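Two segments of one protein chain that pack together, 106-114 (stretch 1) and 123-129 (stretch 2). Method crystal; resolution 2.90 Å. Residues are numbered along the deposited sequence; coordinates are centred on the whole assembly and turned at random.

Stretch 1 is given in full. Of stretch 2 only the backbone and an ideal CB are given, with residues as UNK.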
ATOM      1  N   VAL A 106     -10.689   4.173 -46.547  1.00 73.54           N
ATOM      2  CA  VAL A 106     -11.297   2.980 -47.147  1.00 72.53           C
ATOM      3  C   VAL A 106     -12.300   2.465 -46.129  1.00 76.15           C
ATOM      4  O   VAL A 106     -11.917   1.958 -45.071  1.00 75.91           O
ATOM      5  CB  VAL A 106     -10.290   1.915 -47.618  1.00 74.71           C
ATOM      6  CG1 VAL A 106     -10.972   0.889 -48.505  1.00 74.96           C
ATOM      7  CG2 VAL A 106      -9.144   2.564 -48.361  1.00 75.21           C
ATOM      8  N   LYS A 107     -13.584   2.701 -46.419  1.00 71.94           N
ATOM      9  CA  LYS A 107     -14.680   2.397 -45.520  1.00 70.19           C
ATOM     10  C   LYS A 107     -15.454   1.112 -45.901  1.00 72.86           C
ATOM     11  O   LYS A 107     -15.695   0.834 -47.081  1.00 73.06           O
ATOM     12  CB  LYS A 107     -15.610   3.627 -45.370  1.00 72.86           C
ATOM     13  CG  LYS A 107     -14.987   4.746 -44.514  1.00 87.04           C
ATOM     14  CD  LYS A 107     -16.013   5.758 -43.972  1.00 95.00           C
ATOM     15  CE  LYS A 107     -15.430   6.705 -42.940  1.00 97.95           C
ATOM     16  NZ  LYS A 107     -16.380   7.798 -42.592  1.00103.68           N
ATOM     17  N   PRO A 108     -15.862   0.339 -44.874  1.00 67.88           N
ATOM     18  CA  PRO A 108     -16.545  -0.935 -45.129  1.00 67.52           C
ATOM     19  C   PRO A 108     -17.892  -0.857 -45.829  1.00 72.62           C
ATOM     20  O   PRO A 108     -18.665   0.046 -45.513  1.00 73.52           O
ATOM     21  CB  PRO A 108     -16.713  -1.545 -43.734  1.00 67.99           C
ATOM     22  CG  PRO A 108     -16.354  -0.533 -42.782  1.00 71.45           C
ATOM     23  CD  PRO A 108     -15.571   0.519 -43.439  1.00 67.97           C
ATOM     24  N   PRO A 109     -18.211  -1.841 -46.716  1.00 68.59           N
ATOM     25  CA  PRO A 109     -19.516  -1.855 -47.406  1.00 69.67           C
ATOM     26  C   PRO A 109     -20.731  -1.848 -46.462  1.00 77.48           C
ATOM     27  O   PRO A 109     -20.545  -2.097 -45.268  1.00 76.39           O
ATOM     28  CB  PRO A 109     -19.431  -3.114 -48.267  1.00 71.30           C
ATOM     29  CG  PRO A 109     -17.983  -3.289 -48.498  1.00 75.32           C
ATOM     30  CD  PRO A 109     -17.366  -2.949 -47.188  1.00 69.71           C
ATOM     31  N   THR A 110     -21.966  -1.547 -46.968  1.00 78.00           N
ATOM     32  CA  THR A 110     -23.082  -1.346 -46.049  1.00 79.26           C
ATOM     33  C   THR A 110     -24.363  -2.175 -46.217  1.00 86.53           C
ATOM     34  O   THR A 110     -24.744  -2.872 -45.266  1.00 89.29           O
ATOM     35  CB  THR A 110     -23.486   0.141 -46.032  1.00 90.14           C
ATOM     36  OG1 THR A 110     -22.320   0.928 -45.846  1.00 90.41           O
ATOM     37  CG2 THR A 110     -24.470   0.480 -44.908  1.00 91.69           C
ATOM     38  N   ASN A 111     -25.129  -1.976 -47.265  1.00 81.54           N
ATOM     39  CA  ASN A 111     -26.418  -2.637 -47.229  1.00 81.29           C
ATOM     40  C   ASN A 111     -26.348  -4.005 -47.836  1.00 83.79           C
ATOM     41  O   ASN A 111     -26.701  -4.198 -49.004  1.00 86.38           O
ATOM     42  CB  ASN A 111     -27.507  -1.745 -47.827  1.00 86.44           C
ATOM     43  CG  ASN A 111     -27.717  -0.480 -47.006  1.00113.67           C
ATOM     44  OD1 ASN A 111     -27.038   0.549 -47.180  1.00 96.25           O
ATOM     45  ND2 ASN A 111     -28.628  -0.552 -46.047  1.00111.69           N
ATOM     46  N   LEU A 112     -25.867  -4.969 -47.039  1.00 75.29           N
ATOM     47  CA  LEU A 112     -25.721  -6.340 -47.510  1.00 73.78           C
ATOM     48  C   LEU A 112     -27.076  -7.016 -47.676  1.00 78.90           C
ATOM     49  O   LEU A 112     -27.870  -7.042 -46.732  1.00 78.55           O
ATOM     50  CB  LEU A 112     -24.781  -7.141 -46.597  1.00 71.48           C
ATOM     51  CG  LEU A 112     -23.288  -7.039 -46.910  1.00 73.42           C
ATOM     52  CD1 LEU A 112     -22.712  -5.735 -46.443  1.00 72.47           C
ATOM     53  CD2 LEU A 112     -22.533  -8.150 -46.255  1.00 72.70           C
ATOM     54  N   ILE A 113     -27.374  -7.482 -48.897  1.00 76.67           N
ATOM     55  CA  ILE A 113     -28.651  -8.139 -49.185  1.00 78.19           C
ATOM     56  C   ILE A 113     -28.382  -9.458 -49.856  1.00 84.49           C
ATOM     57  O   ILE A 113     -27.670  -9.501 -50.861  1.00 85.89           O
ATOM     58  CB  ILE A 113     -29.647  -7.278 -50.049  1.00 83.21           C
ATOM     59  CG1 ILE A 113     -29.853  -5.823 -49.530  1.00 84.76           C
ATOM     60  CG2 ILE A 113     -31.005  -7.976 -50.230  1.00 84.72           C
ATOM     61  CD1 ILE A 113     -30.631  -5.620 -48.139  1.00 98.77           C
ATOM     62  N   VAL A 114     -28.994 -10.526 -49.345  1.00 81.45           N
ATOM     63  CA  VAL A 114     -28.905 -11.847 -49.970  1.00 81.98           C
ATOM     64  C   VAL A 114     -30.169 -12.066 -50.808  1.00 87.58           C
ATOM     65  O   VAL A 114     -31.285 -11.992 -50.292  1.00 88.46           O
ATOM     66  CB  VAL A 114     -28.610 -12.998 -48.984  1.00 85.22           C
ATOM     67  CG1 VAL A 114     -27.114 -13.111 -48.732  1.00 83.75           C
ATOM     68  CG2 VAL A 114     -29.362 -12.796 -47.668  1.00 85.56           C
ATOM     69  N   UNK A 123     -26.871 -14.726 -54.079  1.00 69.42           N
ATOM     70  CA  UNK A 123     -26.248 -13.526 -54.619  1.00 70.04           C
ATOM     71  C   UNK A 123     -26.137 -12.519 -53.503  1.00 75.23           C
ATOM     72  O   UNK A 123     -27.120 -12.229 -52.812  1.00 76.02           O
ATOM     73  CB  UNK A 123     -27.039 -12.958 -55.799  1.00 70.04           C
ATOM     74  N   UNK A 124     -24.930 -12.020 -53.292  1.00 71.08           N
ATOM     75  CA  UNK A 124     -24.683 -11.036 -52.256  1.00 69.84           C
ATOM     76  C   UNK A 124     -24.459  -9.715 -52.952  1.00 76.03           C
ATOM     77  O   UNK A 124     -23.681  -9.663 -53.904  1.00 78.34           O
ATOM     78  CB  UNK A 124     -23.494 -11.418 -51.373  1.00 69.84           C
ATOM     79  N   UNK A 125     -25.198  -8.676 -52.534  1.00 70.37           N
ATOM     80  CA  UNK A 125     -25.118  -7.327 -53.086  1.00 69.77           C
ATOM     81  C   UNK A 125     -24.914  -6.356 -51.931  1.00 72.29           C
ATOM     82  O   UNK A 125     -25.329  -6.641 -50.806  1.00 72.78           O
ATOM     83  CB  UNK A 125     -26.372  -6.975 -53.889  1.00 69.77           C
ATOM     84  N   UNK A 126     -24.244  -5.235 -52.181  1.00 67.13           N
ATOM     85  CA  UNK A 126     -23.965  -4.257 -51.137  1.00 66.41           C
ATOM     86  C   UNK A 126     -23.874  -2.834 -51.727  1.00 73.55           C
ATOM     87  O   UNK A 126     -24.092  -2.641 -52.932  1.00 73.89           O
ATOM     88  CB  UNK A 126     -22.667  -4.618 -50.412  1.00 66.41           C
ATOM     89  N   UNK A 127     -23.546  -1.850 -50.869  1.00 71.55           N
ATOM     90  CA  UNK A 127     -23.367  -0.440 -51.227  1.00 73.63           C
ATOM     91  C   UNK A 127     -22.040   0.073 -50.597  1.00 80.09           C
ATOM     92  O   UNK A 127     -21.777  -0.242 -49.438  1.00 79.05           O
ATOM     93  CB  UNK A 127     -24.560   0.393 -50.753  1.00 73.63           C
ATOM     94  N   UNK A 128     -21.237   0.880 -51.331  1.00 79.19           N
ATOM     95  CA  UNK A 128     -19.966   1.451 -50.849  1.00 79.41           C
ATOM     96  C   UNK A 128     -20.178   2.374 -49.627  1.00 86.01           C
ATOM     97  O   UNK A 128     -21.137   3.156 -49.606  1.00 87.54           O
ATOM     98  CB  UNK A 128     -19.285   2.231 -51.976  1.00 79.41           C
ATOM     99  N   UNK A 129     -19.272   2.284 -48.645  1.00 81.34           N
ATOM    100  CA  UNK A 129     -19.314   3.077 -47.416  1.00100.58           C
ATOM    101  C   UNK A 129     -19.200   4.577 -47.617  1.00126.13           C
ATOM    102  O   UNK A 129     -18.166   5.083 -48.057  1.00 92.96           O
ATOM    103  CB  UNK A 129     -18.189   2.622 -46.484  1.00100.58           C
TER

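The two stretches run antiparallel, their end-to-end directions 157° apart, and the register steps from position 124 opposite Val114 to position 128 near Pro109.

Position 123 has extended backbone angles (-116/126), and its ideal CB finds nothing of stretch 1 within 5.5 Å. Its carbonyl O does the local work, 3.4 Å from Val114 CA in a CA-H...O contact. Almost any side chain tolerant of a strand would suit. The residue is Lys123, whose side chain stays at least 6.0 Å from stretch 1 and whose NZ is hydrogen-bonded to a residue flanking the stretches.

At position 124 the backbone (-107/128) forms a non-hydrogen-bonded antiparallel pair with Val114, CA to CA 4.9 Å, and CA-to-CB points to the same face as the Val114 side chain. The ideal CB lies 4.8 Å from Val114 CG1, and the methyls of Leu112 add apolar surface nearby. Valine, isoleucine, leucine or methionine would each be reasonable, with beta-branching favouring the strand. The residue is Ile124 (chi1 t, chi2 p); its CD1 reaches 3.9 Å from Leu112 CD2 and 4.1 Å from Val114 CG1, so the end of the side chain comes nearer than its root.

Position 125 pairs with Ile113 through two backbone hydrogen bonds: Ile113 N to the carbonyl O of 125 at 2.9 Å (162°), and the N of 125 to Ile113 O at 3.1 Å (157°). These fix the main chain but say little about the side chain, which points to the Ile113 face. There the Ile113 side chain leads away at its end, leaving a choice among small polar, beta-branched or longer residues. Ser125 is found, in the m rotamer, with its side chain no nearer than 4.1 Å to stretch 1.

Position 126 has a very extended backbone (-151/-176). Its ideal CB is 4.1 Å from Leu112 CD1 and 4.2 Å from Pro109 CB, an apolar setting that would suit an aromatic or a large aliphatic group. The residue is Trp126, with chi1 p: CB lies 4.1 Å from Leu112 CD1, while the ring meets Pro109 obliquely, CD1 to Pro109 CB 3.6 Å. Its CA makes a nearly straight CA-H...O contact with Asn111 O (3.5 Å, 175°).

At position 127 the carbonyl O accepts from Thr110 N at 2.8 Å (141°). The ideal CB points sideways, 4.3 Å from Asn111 N, so a polar chain able to reach the Asn111 amide is plausible, though a smaller residue would also fit. Glu127 extends (chi1 m, chi2 t) until OE1 is 3.3 Å from Asn111 OD1 as modelled.

Position 128 points away, with no stretch 1 atom within 5.5 Å of its ideal CB, leaving the choice open. It is Asn128, its ND2 hydrogen-bonded elsewhere in the structure.

Position 129 is sharply restricted: an ideal CB would lie 2.8 Å from Pro108 O and 3.0 Å from Lys107 CB, both clashes. Gly129 fits, its CA 3.6 Å from Pro108 O.

Stretch 2 123-129: KISWENG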
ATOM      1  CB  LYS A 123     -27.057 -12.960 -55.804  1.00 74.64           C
ATOM      2  CG  LYS A 123     -26.322 -11.886 -56.611  1.00 92.50           C
ATOM      3  CD  LYS A 123     -26.969 -11.601 -57.961  1.00106.07           C
ATOM      4  CE  LYS A 123     -27.849 -10.373 -57.931  1.00126.95           C
ATOM      5  NZ  LYS A 123     -29.173 -10.642 -57.303  1.00142.02           N
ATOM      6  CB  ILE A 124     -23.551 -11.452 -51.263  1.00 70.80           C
ATOM      7  CG1 ILE A 124     -23.250 -10.350 -50.217  1.00 69.93           C
ATOM      8  CG2 ILE A 124     -22.271 -11.893 -51.980  1.00 71.76           C
ATOM      9  CD1 ILE A 124     -24.346 -10.102 -49.151  1.00 75.16           C
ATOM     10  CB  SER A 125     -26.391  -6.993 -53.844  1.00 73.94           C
ATOM     11  OG  SER A 125     -26.775  -8.072 -54.682  1.00 86.97           O
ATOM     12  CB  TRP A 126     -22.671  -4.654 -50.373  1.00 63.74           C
ATOM     13  CG  TRP A 126     -21.469  -4.773 -51.269  1.00 64.91           C
ATOM     14  CD1 TRP A 126     -20.598  -3.780 -51.600  1.00 68.03           C
ATOM     15  CD2 TRP A 126     -21.089  -5.918 -52.051  1.00 65.07           C
ATOM     16  NE1 TRP A 126     -19.712  -4.223 -52.551  1.00 68.33           N
ATOM     17  CE2 TRP A 126     -19.968  -5.543 -52.823  1.00 69.73           C
ATOM     18  CE3 TRP A 126     -21.571  -7.237 -52.151  1.00 66.15           C
ATOM     19  CZ2 TRP A 126     -19.306  -6.440 -53.669  1.00 69.68           C
ATOM     20  CZ3 TRP A 126     -20.942  -8.116 -53.020  1.00 68.24           C
ATOM     21  CH2 TRP A 126     -19.820  -7.720 -53.764  1.00 69.70           C
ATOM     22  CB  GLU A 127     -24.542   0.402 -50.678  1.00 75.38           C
ATOM     23  CG  GLU A 127     -25.936  -0.008 -51.126  1.00 87.04           C
ATOM     24  CD  GLU A 127     -27.092   0.773 -50.525  1.00112.37           C
ATOM     25  OE1 GLU A 127     -26.893   1.947 -50.131  1.00106.98           O
ATOM     26  OE2 GLU A 127     -28.215   0.217 -50.486  1.00111.78           O
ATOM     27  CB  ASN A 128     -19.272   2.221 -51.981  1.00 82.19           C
ATOM     28  CG  ASN A 128     -17.881   2.734 -51.661  1.00111.43           C
ATOM     29  OD1 ASN A 128     -17.694   3.757 -50.981  1.00105.76           O
ATOM     30  ND2 ASN A 128     -16.872   2.079 -52.216  1.00104.17           N
TER
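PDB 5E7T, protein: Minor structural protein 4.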